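Local coordinates for protein Dot/Icm T4SS effector (Legionella pneumophila subsp. pneumophila, PDB 4HFV) that is a putative effector of the Dot/Icm type IV secretion system, probably delivered into host cells, and may take part in effector-effector regulation, at the interface of chains A and B. Sequence-based numbering; all coordinates share one arbitrary frame. Chains: chain A/B, Uncharacterized protein.

Contact 1 and contact 2 lie on one two-fold symmetric interface, with the centres of their C-alpha atoms about 22 Å apart. Both use the long C-terminal helix 161-188 and the short 3-10 turn 144-146. Contact 1 is a mainly apolar patch where the two copies of the helix pack together, beside A:Pro144. Contact 2 is a charged clasp from the same turn of chain B to helix 120-136 of chain A. Symmetry repeats each contact with the chains exchanged. Together they would hold the long helices in register, if this dimer also forms in solution.

Contact 1: the interface of chains A and B. Residues chain A 139, 144, 162, 165-166; chain B 177, 180-181.
B:Ile180 of chain B inserts among A:Val162, A:Leu166, A:Ile165, A:Pro144 and A:Tyr139 of chain A. This is the tight part of a helix-packing interface. CG2 of B:Ile180, anti to its own backbone N, is 3.6 Å from CG1 of A:Val162. CG2 of B:Ile180 is also 3.6 Å from CD2 of A:Leu166, and these two side chains run past each other in opposite directions. The other branch points elsewhere: CG1 of B:Ile180 lies 4.0 Å from CG of A:Pro144, and CD1 approaches CG2 of A:Ile165. A:Leu166 also loses much surface to chain B (69 Å²). CD2 of A:Leu166 sits over the face of the B:His177 imidazole, 3.9 Å from the ring centroid, in a CH-pi contact. With CG anti to the backbone N (chi1 -176°), the B:His177 ring presents a face to A:Leu166. CD1 of A:Leu166 reaches CD1 of B:Ile181 at 3.9 Å, a looser touch between methyl tips. The hydrated side is at A:Tyr139. The phenol OH of A:Tyr139 is 2.7 Å from water 1, which lies in the ring plane at the edge. Water 1 is in turn 2.9 Å from the backbone O of B:Ile180, so it bridges the chains. CB of A:Pro144 caps one face of the phenol ring and should steady it. The patch joins the start of helix 161-188 in chain A to the later turns of its copy in chain B, beside the 3-10 turn 144-146 of chain A.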
loop_
_atom_site.group_PDB
_atom_site.type_symbol
_atom_site.label_atom_id
_atom_site.label_comp_id
_atom_site.label_asym_id
_atom_site.label_seq_id
_atom_site.Cartn_x
_atom_site.Cartn_y
_atom_site.Cartn_z
ATOM N N TYR A 139 5.178 16.095 3.266
ATOM C CA TYR A 139 5.276 16.379 1.825
ATOM C C TYR A 139 4.172 17.299 1.313
ATOM O O TYR A 139 3.035 17.232 1.746
ATOM C CB TYR A 139 5.197 15.084 1.051
ATOM C CG TYR A 139 6.173 14.034 1.536
ATOM C CD1 TYR A 139 7.537 14.217 1.396
ATOM C CD2 TYR A 139 5.722 12.855 2.127
ATOM C CE1 TYR A 139 8.422 13.253 1.798
ATOM C CE2 TYR A 139 6.596 11.899 2.550
ATOM C CZ TYR A 139 7.944 12.097 2.373
ATOM O OH TYR A 139 8.819 11.158 2.819
ATOM N N PRO A 144 5.374 12.456 -1.855
ATOM C CA PRO A 144 6.812 12.714 -1.810
ATOM C C PRO A 144 7.391 13.132 -3.181
ATOM O O PRO A 144 8.426 13.813 -3.212
ATOM C CB PRO A 144 7.393 11.386 -1.294
ATOM C CG PRO A 144 6.311 10.353 -1.567
ATOM C CD PRO A 144 5.023 11.076 -1.468
ATOM N N VAL A 162 10.348 10.289 8.512
ATOM C CA VAL A 162 10.358 9.457 7.297
ATOM C C VAL A 162 10.574 7.988 7.626
ATOM O O VAL A 162 9.929 7.123 7.039
ATOM C CB VAL A 162 11.420 9.924 6.264
ATOM C CG1 VAL A 162 11.459 8.996 5.071
ATOM C CG2 VAL A 162 11.107 11.319 5.820
ATOM N N ILE A 165 7.212 6.798 8.592
ATOM C CA ILE A 165 6.359 6.571 7.415
ATOM C C ILE A 165 6.672 5.246 6.706
ATOM O O ILE A 165 5.756 4.467 6.427
ATOM C CB ILE A 165 6.445 7.745 6.470
ATOM C CG1 ILE A 165 5.700 8.925 7.097
ATOM C CG2 ILE A 165 5.819 7.403 5.066
ATOM C CD1 ILE A 165 6.131 10.287 6.571
ATOM N N LEU A 166 7.956 4.963 6.463
ATOM C CA LEU A 166 8.364 3.695 5.863
ATOM C C LEU A 166 7.970 2.506 6.724
ATOM O O LEU A 166 7.431 1.520 6.224
ATOM C CB LEU A 166 9.885 3.670 5.650
ATOM C CG LEU A 166 10.391 4.714 4.633
ATOM C CD1 LEU A 166 11.858 4.928 4.768
ATOM C CD2 LEU A 166 10.039 4.307 3.198
ATOM N N HIS B 177 8.240 2.793 -1.612
ATOM C CA HIS B 177 9.425 2.891 -0.755
ATOM C C HIS B 177 10.529 3.686 -1.461
ATOM O O HIS B 177 11.119 4.617 -0.894
ATOM C CB HIS B 177 9.885 1.485 -0.363
ATOM C CG HIS B 177 11.029 1.454 0.600
ATOM N ND1 HIS B 177 10.857 1.222 1.947
ATOM C CD2 HIS B 177 12.360 1.605 0.410
ATOM C CE1 HIS B 177 12.034 1.244 2.551
ATOM N NE2 HIS B 177 12.963 1.479 1.642
ATOM N N ILE B 180 9.892 7.463 -1.848
ATOM C CA ILE B 180 10.184 8.118 -0.551
ATOM C C ILE B 180 11.672 8.305 -0.346
ATOM O O ILE B 180 12.138 9.404 -0.005
ATOM C CB ILE B 180 9.574 7.316 0.601
ATOM C CG1 ILE B 180 8.072 7.595 0.678
ATOM C CG2 ILE B 180 10.188 7.711 1.964
ATOM C CD1 ILE B 180 7.290 6.504 1.393
ATOM N N ILE B 181 12.432 7.244 -0.565
ATOM C CA ILE B 181 13.858 7.316 -0.373
ATOM C C ILE B 181 14.504 8.367 -1.296
ATOM O O ILE B 181 15.434 9.083 -0.908
ATOM C CB ILE B 181 14.526 5.937 -0.592
ATOM C CG1 ILE B 181 14.065 4.945 0.487
ATOM C CG2 ILE B 181 16.043 6.097 -0.586
ATOM C CD1 ILE B 181 14.516 5.268 1.882
HETATM O O HOH W 1 11.384 11.354 1.952
#

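Contact 2: the interface of chains A and B. Residues chain A 121, 124-125, 179; chain B 145.
B:Arg145 reaches across to A:Asp125 and grips its carboxylate end-on with two nitrogens. The B:Arg145 side chain is poorly ordered, so the fine geometry is less certain. The charged part is a salt bridge between NH1 and OD1, with a second hydrogen bond from NH2 to OD2. NH1 of B:Arg145 donates to OD1 of A:Asp125 at 2.8 Å, meeting that oxygen from above the carboxylate plane, 41° out of it. NH2 of B:Arg145 donates to OD2 of A:Asp125 at 3.1 Å, almost straight, with 174° at the hydrogen. This second bond lies in the guanidinium plane and approaches OD2 on its syn side, tilted somewhat out of the carboxylate plane. The carboxylate and guanidinium planes are 29° apart. The arm of B:Arg145 is extended from CG to NE, which carries the guanidinium to the acid. Apolar packing supports the arm. CB of A:Glu121 lies over one guanidinium face, offset toward the rim, 3.5 Å from CZ of B:Arg145. The A:Glu121 chain bends at chi2, and its carboxylate turns away from the guanidinium. OE1 of A:Glu121 stays 5.8 Å from NE of B:Arg145, so any attraction would be long-range. CG2 of A:Ile179 touches CG of B:Arg145 at 4.0 Å, flanking the arm near its base. The site ties the 3-10 turn 144-146 of chain B to helices 120-136 and 161-188 of chain A, and may give this pairing of chains a directional polar link, if it forms in solution.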
loop_
_atom_site.group_PDB
_atom_site.type_symbol
_atom_site.label_atom_id
_atom_site.label_comp_id
_atom_site.label_asym_id
_atom_site.label_seq_id
_atom_site.Cartn_x
_atom_site.Cartn_y
_atom_site.Cartn_z
ATOM N N GLU A 121 -7.176 -6.178 10.587
ATOM C CA GLU A 121 -7.936 -5.208 9.843
ATOM C C GLU A 121 -7.808 -3.857 10.558
ATOM O O GLU A 121 -7.390 -2.856 9.961
ATOM C CB GLU A 121 -9.384 -5.694 9.751
ATOM C CG GLU A 121 -9.500 -7.149 9.245
ATOM C CD GLU A 121 -9.855 -8.172 10.337
ATOM O OE1 GLU A 121 -11.066 -8.293 10.654
ATOM O OE2 GLU A 121 -8.933 -8.862 10.857
ATOM N N ALA A 124 -4.343 -2.458 10.274
ATOM C CA ALA A 124 -4.127 -1.966 8.921
ATOM C C ALA A 124 -4.796 -0.592 8.765
ATOM O O ALA A 124 -4.183 0.335 8.270
ATOM C CB ALA A 124 -4.633 -2.936 7.861
ATOM N N ASP A 125 -6.048 -0.471 9.178
ATOM C CA ASP A 125 -6.753 0.823 9.076
ATOM C C ASP A 125 -6.057 1.915 9.926
ATOM O O ASP A 125 -5.859 3.057 9.469
ATOM C CB ASP A 125 -8.218 0.657 9.497
ATOM C CG ASP A 125 -8.994 -0.290 8.585
ATOM O OD1 ASP A 125 -8.563 -0.538 7.433
ATOM O OD2 ASP A 125 -10.037 -0.801 9.028
ATOM N N ILE A 179 -4.073 -10.546 5.465
ATOM C CA ILE A 179 -5.522 -10.551 5.265
ATOM C C ILE A 179 -5.914 -11.300 4.001
ATOM O O ILE A 179 -6.880 -12.090 3.971
ATOM C CB ILE A 179 -6.049 -9.103 5.224
ATOM C CG1 ILE A 179 -6.053 -8.525 6.657
ATOM C CG2 ILE A 179 -7.455 -9.016 4.645
ATOM C CD1 ILE A 179 -6.238 -7.019 6.683
ATOM N N ARG B 145 -11.547 -9.126 3.144
ATOM C CA ARG B 145 -12.205 -9.338 4.432
ATOM C C ARG B 145 -13.625 -9.842 4.195
ATOM O O ARG B 145 -14.177 -10.563 5.010
ATOM C CB ARG B 145 -12.254 -8.040 5.279
ATOM C CG ARG B 145 -10.932 -7.240 5.391
ATOM C CD ARG B 145 -11.127 -5.826 6.007
ATOM N NE ARG B 145 -9.885 -5.037 6.031
ATOM C CZ ARG B 145 -9.700 -3.916 6.738
ATOM N NH1 ARG B 145 -8.526 -3.279 6.698
ATOM N NH2 ARG B 145 -10.675 -3.438 7.507
#